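Local coordinates for glutamate racemase (Escherichia coli, PDB 2JFN), which belongs to the Asp/Glu/hydantoin racemase family and folds into two alpha/beta lobes, with glutamic acid and uridine-5'-diphosphate-N-acetylmuramoyl-L-alanine bound in the model, at residues Asp46-Tyr51 against Ala246-Ala251; Arg41-Asp46 against Ala230-Thr235; Asp181-Ile186 against Gln211-Gln216. All blocks are in the same frame, centred on the assembly; numbering follows the deposited sequence.

Contact 1 (Asp46-Tyr51 against Ala246-Ala251); sequences DLHYIY and AKSADA
His48 lays its imidazole against Ser248 and lies along the bend that Ser248-Ala251 makes beside it. With CG anti to the backbone N (chi1 168°), the ring leaves the strand on the side of this loop. Ser248 OG sits 3.9 Å above one face of the His48 ring, displaced toward its rim, and Ser248 CB approaches ND1 to 3.5 Å. The carbonyl of Asp250 comes in obliquely, its O 3.2 Å from His48 CD2. At the ring edge a water lies in plane, 2.7 Å from His48 NE2, and donates to Ala251 O at 2.8 Å. A small serine suits its place: CB touches the ring while OG, above the face, accepts from Asp250 N (3.1 Å, 161°), closing an ST turn. Beyond the two segments, His48 ND1 is hydrogen-bonded to Thr23 OG1 on strand 21-28, and Tyr83 meets the ring edge-to-face while also bonding the carboxylate of Asp250. Histidine suits this buried position because it offers a flat surface for packing and two polar nitrogens. ND1 is bonded to Thr23 and NE2 to the water, which should fix the ring's rotation and tie the loop to the strand through water.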
loop_
_atom_site.group_PDB
_atom_site.type_symbol
_atom_site.label_atom_id
_atom_site.label_comp_id
_atom_site.label_asym_id
_atom_site.label_seq_id
_atom_site.Cartn_x
_atom_site.Cartn_y
_atom_site.Cartn_z
ATOM N N ASP A 46 20.059 2.159 -1.236
ATOM C CA ASP A 46 20.744 2.675 -2.421
ATOM C C ASP A 46 20.140 2.347 -3.785
ATOM O O ASP A 46 20.724 2.696 -4.809
ATOM C CB ASP A 46 22.211 2.221 -2.413
ATOM C CG ASP A 46 22.938 2.624 -1.145
ATOM O OD1 ASP A 46 22.984 3.839 -0.845
ATOM O OD2 ASP A 46 23.466 1.725 -0.448
ATOM N N LEU A 47 18.983 1.696 -3.811
ATOM C CA LEU A 47 18.358 1.333 -5.080
ATOM C C LEU A 47 17.889 2.547 -5.869
ATOM O O LEU A 47 17.819 3.659 -5.341
ATOM C CB LEU A 47 17.159 0.416 -4.832
ATOM C CG LEU A 47 17.394 -0.818 -3.962
ATOM C CD1 LEU A 47 16.107 -1.604 -3.847
ATOM C CD2 LEU A 47 18.492 -1.674 -4.568
ATOM N N HIS A 48 17.595 2.331 -7.148
ATOM C CA HIS A 48 17.072 3.397 -7.999
ATOM C C HIS A 48 15.565 3.208 -7.902
ATOM O O HIS A 48 14.996 2.344 -8.574
ATOM C CB HIS A 48 17.490 3.227 -9.460
ATOM C CG HIS A 48 16.753 4.133 -10.402
ATOM N ND1 HIS A 48 16.229 3.697 -11.601
ATOM C CD2 HIS A 48 16.463 5.454 -10.325
ATOM C CE1 HIS A 48 15.649 4.710 -12.222
ATOM N NE2 HIS A 48 15.777 5.788 -11.468
ATOM N N TYR A 49 14.929 4.004 -7.056
ATOM C CA TYR A 49 13.495 3.884 -6.860
ATOM C C TYR A 49 12.642 4.749 -7.776
ATOM O O TYR A 49 12.981 5.895 -8.090
ATOM C CB TYR A 49 13.123 4.210 -5.408
ATOM C CG TYR A 49 13.586 3.192 -4.388
ATOM C CD1 TYR A 49 14.738 3.404 -3.632
ATOM C CD2 TYR A 49 12.851 2.027 -4.160
ATOM C CE1 TYR A 49 15.151 2.479 -2.657
ATOM C CE2 TYR A 49 13.251 1.096 -3.198
ATOM C CZ TYR A 49 14.402 1.330 -2.449
ATOM O OH TYR A 49 14.779 0.415 -1.486
ATOM N N ILE A 50 11.532 4.171 -8.203
ATOM C CA ILE A 50 10.563 4.870 -9.024
ATOM C C ILE A 50 9.253 4.707 -8.274
ATOM O O ILE A 50 8.842 3.581 -7.979
ATOM C CB ILE A 50 10.388 4.222 -10.409
ATOM C CG1 ILE A 50 11.699 4.289 -11.199
ATOM C CG2 ILE A 50 9.267 4.932 -11.171
ATOM C CD1 ILE A 50 11.696 3.394 -12.431
ATOM N N TYR A 51 8.617 5.820 -7.934
ATOM C CA TYR A 51 7.331 5.761 -7.259
ATOM C C TYR A 51 6.302 6.242 -8.265
ATOM O O TYR A 51 6.457 7.311 -8.859
ATOM C CB TYR A 51 7.294 6.666 -6.023
ATOM C CG TYR A 51 6.025 6.479 -5.207
ATOM C CD1 TYR A 51 4.955 7.370 -5.309
ATOM C CD2 TYR A 51 5.871 5.362 -4.385
ATOM C CE1 TYR A 51 3.755 7.143 -4.614
ATOM C CE2 TYR A 51 4.683 5.128 -3.686
ATOM C CZ TYR A 51 3.630 6.014 -3.805
ATOM O OH TYR A 51 2.451 5.742 -3.132
ATOM N N ALA A 246 18.597 -5.097 -14.151
ATOM C CA ALA A 246 18.062 -3.830 -14.644
ATOM C C ALA A 246 18.410 -2.739 -13.636
ATOM O O ALA A 246 17.799 -2.648 -12.570
ATOM C CB ALA A 246 16.548 -3.932 -14.816
ATOM N N LYS A 247 19.385 -1.904 -13.980
ATOM C CA LYS A 247 19.828 -0.849 -13.078
ATOM C C LYS A 247 20.041 0.499 -13.752
ATOM O O LYS A 247 20.156 0.589 -14.972
ATOM C CB LYS A 247 21.128 -1.282 -12.401
ATOM C CG LYS A 247 22.220 -1.687 -13.380
ATOM C CD LYS A 247 23.465 -2.185 -12.653
ATOM C CE LYS A 247 24.499 -2.716 -13.634
ATOM N NZ LYS A 247 24.915 -1.669 -14.609
ATOM N N SER A 248 20.110 1.546 -12.938
ATOM C CA SER A 248 20.315 2.898 -13.430
ATOM C C SER A 248 21.046 3.742 -12.385
ATOM O O SER A 248 20.989 3.454 -11.189
ATOM C CB SER A 248 18.963 3.541 -13.765
ATOM O OG SER A 248 19.111 4.898 -14.132
ATOM N N ALA A 249 21.734 4.782 -12.844
ATOM C CA ALA A 249 22.454 5.664 -11.938
ATOM C C ALA A 249 21.649 6.941 -11.704
ATOM O O ALA A 249 22.024 7.779 -10.885
ATOM C CB ALA A 249 23.837 5.998 -12.507
ATOM N N ASP A 250 20.537 7.086 -12.422
ATOM C CA ASP A 250 19.689 8.264 -12.269
ATOM C C ASP A 250 19.138 8.326 -10.850
ATOM O O ASP A 250 19.052 7.308 -10.162
ATOM C CB ASP A 250 18.522 8.240 -13.268
ATOM C CG ASP A 250 18.975 8.439 -14.706
ATOM O OD1 ASP A 250 20.162 8.768 -14.922
ATOM O OD2 ASP A 250 18.140 8.274 -15.626
ATOM N N ALA A 251 18.767 9.524 -10.414
ATOM C CA ALA A 251 18.222 9.716 -9.077
ATOM C C ALA A 251 16.794 9.181 -9.009
ATOM O O ALA A 251 16.163 8.954 -10.039
ATOM C CB ALA A 251 18.240 11.193 -8.716
HETATM O O HOH W 1 14.925 8.128 -12.391
#

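Contact 2 (Arg41-Asp46 against Ala230-Thr235); sequences RHLLPD and AIARRT. With UMA (uridine-5'-diphosphate-N-acetylmuramoyl-L-alanine), chain C.
The guanidinium of Arg233, a residue whose backbone N lies 3.7 Å from Leu43 CD2, folds back over its own helix, so that Ala230 CA sits under one face. At its edge, in plane, is a phosphate oxygen of UMA: Arg233 NH2 donates a weak bond to O2A (3.3 Å, 156°). The Arg233 side chain reaches this position by bending at chi3 (-66°). Arg234 uses its flat group differently, receiving the methyl C20 of UMA over one face, with C20 3.4 Å from NE. Ile231, of the same helix, places CD1 3.2 Å from UMA N3, against the uracil ring.

Helix 33-43 approaches another side of helix 228-241. Leu43, its CG anti to the backbone N, lays CD2 on Ala232, 3.7 Å from CB. The short alanine lets the two backbones come close, and Leu43 CD2 also meets Ala232 O. Leu44, just past the helix end, sends CD1 obliquely across Thr235 CG2 at 4.0 Å. Threonine is apt here: its methyl packs while OG1 bonds back to Ile231 O (2.9 Å), a carbonyl that also accepts Thr235 N from the opposite face of its plane. The chemistry is thus divided by side: mostly aliphatic contacts join the end of helix 33-43 and the residue after it to helix 228-241, while the arginines and Ile231 line the UMA pocket with charge and apolar surface.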
loop_
_atom_site.group_PDB
_atom_site.type_symbol
_atom_site.label_atom_id
_atom_site.label_comp_id
_atom_site.label_asym_id
_atom_site.label_seq_id
_atom_site.Cartn_x
_atom_site.Cartn_y
_atom_site.Cartn_z
ATOM N N ARG A 41 13.067 1.024 1.467
ATOM C CA ARG A 41 14.275 1.841 1.407
ATOM C C ARG A 41 15.085 1.773 2.695
ATOM O O ARG A 41 16.295 1.963 2.679
ATOM C CB ARG A 41 13.953 3.307 1.099
ATOM C CG ARG A 41 13.287 4.067 2.230
ATOM C CD ARG A 41 13.592 5.561 2.142
ATOM N NE ARG A 41 12.806 6.329 3.105
ATOM C CZ ARG A 41 12.923 7.640 3.297
ATOM N NH1 ARG A 41 13.800 8.345 2.594
ATOM N NH2 ARG A 41 12.155 8.248 4.193
ATOM N N HIS A 42 14.417 1.522 3.813
ATOM C CA HIS A 42 15.130 1.429 5.077
ATOM C C HIS A 42 16.025 0.189 5.035
ATOM O O HIS A 42 17.108 0.169 5.617
ATOM C CB HIS A 42 14.137 1.339 6.239
ATOM C CG HIS A 42 14.790 1.285 7.584
ATOM N ND1 HIS A 42 15.496 0.188 8.027
ATOM C CD2 HIS A 42 14.850 2.199 8.583
ATOM C CE1 HIS A 42 15.962 0.425 9.241
ATOM N NE2 HIS A 42 15.583 1.638 9.602
ATOM N N LEU A 43 15.568 -0.839 4.324
ATOM C CA LEU A 43 16.313 -2.083 4.192
ATOM C C LEU A 43 17.285 -2.045 3.007
ATOM O O LEU A 43 18.387 -2.587 3.081
ATOM C CB LEU A 43 15.333 -3.249 4.025
ATOM C CG LEU A 43 15.895 -4.671 4.020
ATOM C CD1 LEU A 43 16.575 -4.951 5.357
ATOM C CD2 LEU A 43 14.772 -5.672 3.778
ATOM N N LEU A 44 16.871 -1.404 1.917
ATOM C CA LEU A 44 17.689 -1.294 0.704
ATOM C C LEU A 44 17.712 0.173 0.284
ATOM O O LEU A 44 17.051 0.571 -0.678
ATOM C CB LEU A 44 17.072 -2.148 -0.402
ATOM C CG LEU A 44 16.812 -3.603 -0.015
ATOM C CD1 LEU A 44 15.786 -4.211 -0.945
ATOM C CD2 LEU A 44 18.121 -4.378 -0.048
ATOM N N PRO A 45 18.494 0.997 0.996
ATOM C CA PRO A 45 18.631 2.437 0.751
ATOM C C PRO A 45 19.292 2.976 -0.520
ATOM O O PRO A 45 19.089 4.143 -0.860
ATOM C CB PRO A 45 19.351 2.922 2.009
ATOM C CG PRO A 45 20.232 1.766 2.344
ATOM C CD PRO A 45 19.299 0.589 2.163
ATOM N N ASP A 46 20.059 2.159 -1.236
ATOM C CA ASP A 46 20.744 2.675 -2.421
ATOM C C ASP A 46 20.140 2.347 -3.785
ATOM O O ASP A 46 20.724 2.696 -4.809
ATOM C CB ASP A 46 22.211 2.221 -2.413
ATOM C CG ASP A 46 22.938 2.624 -1.145
ATOM O OD1 ASP A 46 22.984 3.839 -0.845
ATOM O OD2 ASP A 46 23.466 1.725 -0.448
ATOM N N ALA A 230 7.775 -6.947 5.991
ATOM C CA ALA A 230 7.766 -8.239 5.302
ATOM C C ALA A 230 7.918 -8.072 3.791
ATOM O O ALA A 230 8.509 -8.930 3.118
ATOM C CB ALA A 230 6.485 -8.990 5.609
ATOM N N ILE A 231 7.371 -6.975 3.259
ATOM C CA ILE A 231 7.461 -6.688 1.829
ATOM C C ILE A 231 8.905 -6.356 1.516
ATOM O O ILE A 231 9.448 -6.765 0.487
ATOM C CB ILE A 231 6.599 -5.467 1.437
ATOM C CG1 ILE A 231 5.133 -5.750 1.746
ATOM C CG2 ILE A 231 6.795 -5.136 -0.049
ATOM C CD1 ILE A 231 4.576 -6.905 0.985
ATOM N N ALA A 232 9.518 -5.595 2.412
ATOM C CA ALA A 232 10.906 -5.201 2.258
ATOM C C ALA A 232 11.760 -6.473 2.175
ATOM O O ALA A 232 12.559 -6.632 1.248
ATOM C CB ALA A 232 11.333 -4.348 3.439
ATOM N N ARG A 233 11.575 -7.381 3.134
ATOM C CA ARG A 233 12.330 -8.633 3.143
ATOM C C ARG A 233 12.086 -9.440 1.867
ATOM O O ARG A 233 13.019 -9.994 1.295
ATOM C CB ARG A 233 11.966 -9.480 4.373
ATOM C CG ARG A 233 12.454 -8.898 5.702
ATOM C CD ARG A 233 12.317 -9.928 6.822
ATOM N NE ARG A 233 10.921 -10.261 7.104
ATOM C CZ ARG A 233 10.128 -9.537 7.891
ATOM N NH1 ARG A 233 10.594 -8.445 8.480
ATOM N NH2 ARG A 233 8.865 -9.895 8.076
ATOM N N ARG A 234 10.837 -9.505 1.418
ATOM C CA ARG A 234 10.520 -10.242 0.195
ATOM C C ARG A 234 11.201 -9.592 -1.015
ATOM O O ARG A 234 11.650 -10.286 -1.934
ATOM C CB ARG A 234 9.006 -10.285 -0.023
ATOM C CG ARG A 234 8.577 -10.991 -1.302
ATOM C CD ARG A 234 9.069 -12.440 -1.362
ATOM N NE ARG A 234 8.477 -13.150 -2.494
ATOM C CZ ARG A 234 8.756 -14.406 -2.826
ATOM N NH1 ARG A 234 9.630 -15.103 -2.111
ATOM N NH2 ARG A 234 8.157 -14.966 -3.869
ATOM N N THR A 235 11.280 -8.263 -1.002
ATOM C CA THR A 235 11.913 -7.507 -2.082
ATOM C C THR A 235 13.409 -7.810 -2.127
ATOM O O THR A 235 13.972 -8.068 -3.196
ATOM C CB THR A 235 11.689 -5.986 -1.895
ATOM O OG1 THR A 235 10.295 -5.698 -2.058
ATOM C CG2 THR A 235 12.495 -5.175 -2.919
HETATM N N1 UMA C . 3.297 -10.008 2.799
HETATM C C2 UMA C . 2.675 -9.587 1.518
HETATM N N3 UMA C . 3.437 -9.824 0.384
HETATM C C4 UMA C . 4.710 -10.413 0.357
HETATM C C5 UMA C . 5.288 -10.819 1.706
HETATM C C6 UMA C . 4.570 -10.599 2.826
HETATM O O2 UMA C . 1.575 -9.063 1.436
HETATM O O4 UMA C . 5.285 -10.563 -0.711
HETATM C C1B UMA C . 2.483 -9.756 4.041
HETATM C C2B UMA C . 1.475 -10.871 4.263
HETATM O "O2'" UMA C . 0.153 -10.398 4.733
HETATM C C3B UMA C . 2.075 -11.847 5.219
HETATM C C4B UMA C . 2.862 -10.870 6.072
HETATM O O4B UMA C . 3.238 -9.787 5.228
HETATM O O3B UMA C . 0.921 -12.463 5.851
HETATM C C5B UMA C . 4.107 -11.412 6.650
HETATM O O5B UMA C . 4.829 -12.085 5.681
HETATM P PA UMA C . 6.122 -12.958 5.991
HETATM O O1A UMA C . 6.798 -13.073 4.692
HETATM O O2A UMA C . 6.868 -12.335 7.037
HETATM O O3A UMA C . 5.486 -14.390 6.403
HETATM P PB UMA C . 4.013 -14.999 6.338
HETATM O O1B UMA C . 3.081 -14.273 7.173
HETATM O O2B UMA C . 4.130 -16.448 6.528
HETATM O "O1'" UMA C . 3.700 -14.801 4.738
HETATM C "C1'" UMA C . 3.658 -15.821 3.740
HETATM C "C2'" UMA C . 4.255 -15.353 2.439
HETATM N "N2'" UMA C . 5.678 -14.996 2.582
HETATM C "C7'" UMA C . 6.655 -15.716 2.006
HETATM O "O7'" UMA C . 6.417 -16.606 1.194
HETATM C "C8'" UMA C . 8.094 -15.403 2.358
HETATM C "C3'" UMA C . 3.422 -14.165 1.929
HETATM O "O3'" UMA C . 3.901 -13.724 0.612
HETATM C "C4'" UMA C . 1.924 -14.535 1.820
HETATM O "O4'" UMA C . 1.160 -13.428 1.385
HETATM C "C5'" UMA C . 1.409 -15.035 3.173
HETATM O "O5'" UMA C . 2.255 -16.168 3.605
HETATM C "C6'" UMA C . -0.017 -15.554 3.130
HETATM O "O6'" UMA C . -0.144 -16.558 2.134
HETATM C C18 UMA C . 4.144 -14.521 -0.575
HETATM C C19 UMA C . 3.012 -14.512 -1.548
HETATM O O18 UMA C . 2.796 -15.469 -2.271
HETATM C C20 UMA C . 5.534 -14.149 -1.130
HETATM N N4 UMA C . 2.281 -13.385 -1.557
HETATM C C21 UMA C . 1.213 -13.063 -2.514
HETATM C C22 UMA C . 1.600 -13.234 -4.014
HETATM O O19 UMA C . 2.799 -13.048 -4.320
HETATM O O20 UMA C . 0.713 -13.563 -4.841
HETATM C C23 UMA C . 0.734 -11.626 -2.273
#

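Contact 3 (Asp181-Ile186 against Gln211-Gln216); sequences DALKRI and QEELLQ
Leu183 reaches Glu213 and Leu214 with chi1 at -94°, well away from a staggered value, and with an extended chi2; chi1 carries the fork across, and its two methyls meet different neighbours. CD1 rests 3.5 Å from Glu213 CB and 3.8 Å from the carbonyl carbon C of the same residue, so this branch lies against the start of the glutamate side chain and the helix backbone. CD2 meets Leu214 CD2 at 4.1 Å, the two leucine side chains crossing at about a right angle.

Glu213 points its CB toward Leu183 but then turns aside. Its CG is anti to the carbonyl carbon, and the bend at chi2 (80°) leads the carboxylate away, where OE1 forms a salt bridge with Lys172 on helix 163-174. Glutamate suits this border because its aliphatic base can pack on a leucine while its charged end is paired with a third helix. Leu214 starts out alongside the interface, and its CD2 reaches Leu183. Leucine fits both buried positions, since each fork offers two methyls and no polar atom that would need a partner. Leu183 also touches Met165 and Val217, which extend the apolar patch.

The contact is plain helix-helix packing in the lobe with the four-stranded parallel sheet. Helix 211-217 is the connection in a beta-alpha-beta crossover from strand 199-202 to its neighbour 223-225, while helix 180-186 belongs to the connection that precedes strand 199-202; helices thus connect the parallel strands of this alpha/beta lobe.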
loop_
_atom_site.group_PDB
_atom_site.type_symbol
_atom_site.label_atom_id
_atom_site.label_comp_id
_atom_site.label_asym_id
_atom_site.label_seq_id
_atom_site.Cartn_x
_atom_site.Cartn_y
_atom_site.Cartn_z
ATOM N N ASP A 181 -11.266 13.610 15.741
ATOM C CA ASP A 181 -12.684 13.363 15.965
ATOM C C ASP A 181 -13.267 12.534 14.824
ATOM O O ASP A 181 -14.137 11.693 15.039
ATOM C CB ASP A 181 -13.455 14.681 16.105
ATOM C CG ASP A 181 -13.115 15.426 17.388
ATOM O OD1 ASP A 181 -12.990 14.778 18.450
ATOM O OD2 ASP A 181 -12.984 16.665 17.339
ATOM N N ALA A 182 -12.790 12.778 13.607
ATOM C CA ALA A 182 -13.257 12.026 12.446
ATOM C C ALA A 182 -12.836 10.564 12.612
ATOM O O ALA A 182 -13.600 9.650 12.320
ATOM C CB ALA A 182 -12.659 12.611 11.163
ATOM N N LEU A 183 -11.611 10.352 13.087
ATOM C CA LEU A 183 -11.105 9.002 13.312
ATOM C C LEU A 183 -11.903 8.277 14.383
ATOM O O LEU A 183 -12.262 7.109 14.215
ATOM C CB LEU A 183 -9.638 9.037 13.734
ATOM C CG LEU A 183 -8.575 8.885 12.649
ATOM C CD1 LEU A 183 -7.198 8.853 13.314
ATOM C CD2 LEU A 183 -8.815 7.598 11.853
ATOM N N LYS A 184 -12.171 8.964 15.490
ATOM C CA LYS A 184 -12.928 8.367 16.584
ATOM C C LYS A 184 -14.299 7.925 16.096
ATOM O O LYS A 184 -14.814 6.890 16.513
ATOM C CB LYS A 184 -13.100 9.370 17.730
ATOM C CG LYS A 184 -11.814 9.709 18.456
ATOM C CD LYS A 184 -12.025 10.831 19.461
ATOM C CE LYS A 184 -10.707 11.264 20.082
ATOM N NZ LYS A 184 -10.884 12.449 20.983
ATOM N N ARG A 185 -14.885 8.727 15.217
ATOM C CA ARG A 185 -16.200 8.424 14.669
ATOM C C ARG A 185 -16.114 7.157 13.826
ATOM O O ARG A 185 -16.929 6.243 13.963
ATOM C CB ARG A 185 -16.684 9.595 13.807
ATOM C CG ARG A 185 -18.043 9.363 13.165
ATOM C CD ARG A 185 -19.147 9.264 14.212
ATOM N NE ARG A 185 -20.387 8.769 13.620
ATOM C CZ ARG A 185 -20.561 7.522 13.198
ATOM N NH1 ARG A 185 -19.578 6.636 13.306
ATOM N NH2 ARG A 185 -21.714 7.162 12.650
ATOM N N ILE A 186 -15.114 7.106 12.954
ATOM C CA ILE A 186 -14.928 5.942 12.102
ATOM C C ILE A 186 -14.715 4.693 12.959
ATOM O O ILE A 186 -15.252 3.627 12.663
ATOM C CB ILE A 186 -13.706 6.135 11.166
ATOM C CG1 ILE A 186 -13.969 7.304 10.206
ATOM C CG2 ILE A 186 -13.424 4.845 10.398
ATOM C CD1 ILE A 186 -12.772 7.672 9.334
ATOM N N GLN A 211 -0.490 5.834 11.507
ATOM C CA GLN A 211 -0.164 5.133 12.741
ATOM C C GLN A 211 -0.261 5.995 13.997
ATOM O O GLN A 211 -0.934 5.618 14.955
ATOM C CB GLN A 211 1.232 4.500 12.663
ATOM C CG GLN A 211 1.603 3.778 13.958
ATOM C CD GLN A 211 2.829 2.901 13.833
ATOM O OE1 GLN A 211 2.827 1.910 13.095
ATOM N NE2 GLN A 211 3.888 3.257 14.562
ATOM N N GLU A 212 0.394 7.150 13.999
ATOM C CA GLU A 212 0.360 8.016 15.177
ATOM C C GLU A 212 -1.068 8.371 15.579
ATOM O O GLU A 212 -1.456 8.201 16.736
ATOM C CB GLU A 212 1.170 9.294 14.931
ATOM C CG GLU A 212 1.408 10.117 16.191
ATOM C CD GLU A 212 2.734 10.872 16.168
ATOM O OE1 GLU A 212 3.802 10.216 16.129
ATOM O OE2 GLU A 212 2.711 12.121 16.189
ATOM N N GLU A 213 -1.849 8.855 14.615
ATOM C CA GLU A 213 -3.231 9.224 14.871
ATOM C C GLU A 213 -4.049 8.031 15.369
ATOM O O GLU A 213 -4.845 8.165 16.301
ATOM C CB GLU A 213 -3.879 9.785 13.601
ATOM C CG GLU A 213 -3.352 11.139 13.136
ATOM C CD GLU A 213 -2.030 11.065 12.380
ATOM O OE1 GLU A 213 -1.550 9.948 12.083
ATOM O OE2 GLU A 213 -1.474 12.141 12.075
ATOM N N LEU A 214 -3.866 6.871 14.738
ATOM C CA LEU A 214 -4.602 5.669 15.134
ATOM C C LEU A 214 -4.301 5.273 16.572
ATOM O O LEU A 214 -5.199 4.889 17.318
ATOM C CB LEU A 214 -4.269 4.496 14.208
ATOM C CG LEU A 214 -4.868 4.576 12.798
ATOM C CD1 LEU A 214 -4.289 3.475 11.921
ATOM C CD2 LEU A 214 -6.393 4.461 12.890
ATOM N N LEU A 215 -3.038 5.377 16.959
ATOM C CA LEU A 215 -2.645 5.015 18.309
ATOM C C LEU A 215 -3.185 5.978 19.363
ATOM O O LEU A 215 -3.279 5.627 20.535
ATOM C CB LEU A 215 -1.121 4.911 18.390
ATOM C CG LEU A 215 -0.588 3.709 17.602
ATOM C CD1 LEU A 215 0.924 3.693 17.625
ATOM C CD2 LEU A 215 -1.143 2.425 18.205
ATOM N N GLN A 216 -3.550 7.187 18.953
ATOM C CA GLN A 216 -4.094 8.153 19.901
ATOM C C GLN A 216 -5.576 7.882 20.139
ATOM O O GLN A 216 -6.109 8.175 21.208
ATOM C CB GLN A 216 -3.932 9.585 19.379
ATOM C CG GLN A 216 -2.499 10.035 19.157
ATOM C CD GLN A 216 -2.411 11.500 18.768
ATOM O OE1 GLN A 216 -2.629 12.386 19.598
ATOM N NE2 GLN A 216 -2.102 11.765 17.502
#

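In the fold
Contacts 1 and 2 lie in the lobe of the larger mixed sheet, their centres 14 Å apart. They share Asp46 and touch where Tyr49 OH meets Leu44 O, probably in a hydrogen bond, and packs on Arg41. Helix 33-43 is followed by strand 48-53, and helix 228-241 by strand 247-248, so their segments alternate along the chain and the two contacts join the same early and late parts of the sequence. Contact 3, between helices 180-186 and 211-217 beside the four-stranded parallel sheet, is formed wholly by the intervening chain; its centre is 35 Å from contact 1 and 28 Å from contact 2. The chain thus supplies part of the first lobe, then the second, and returns to the first.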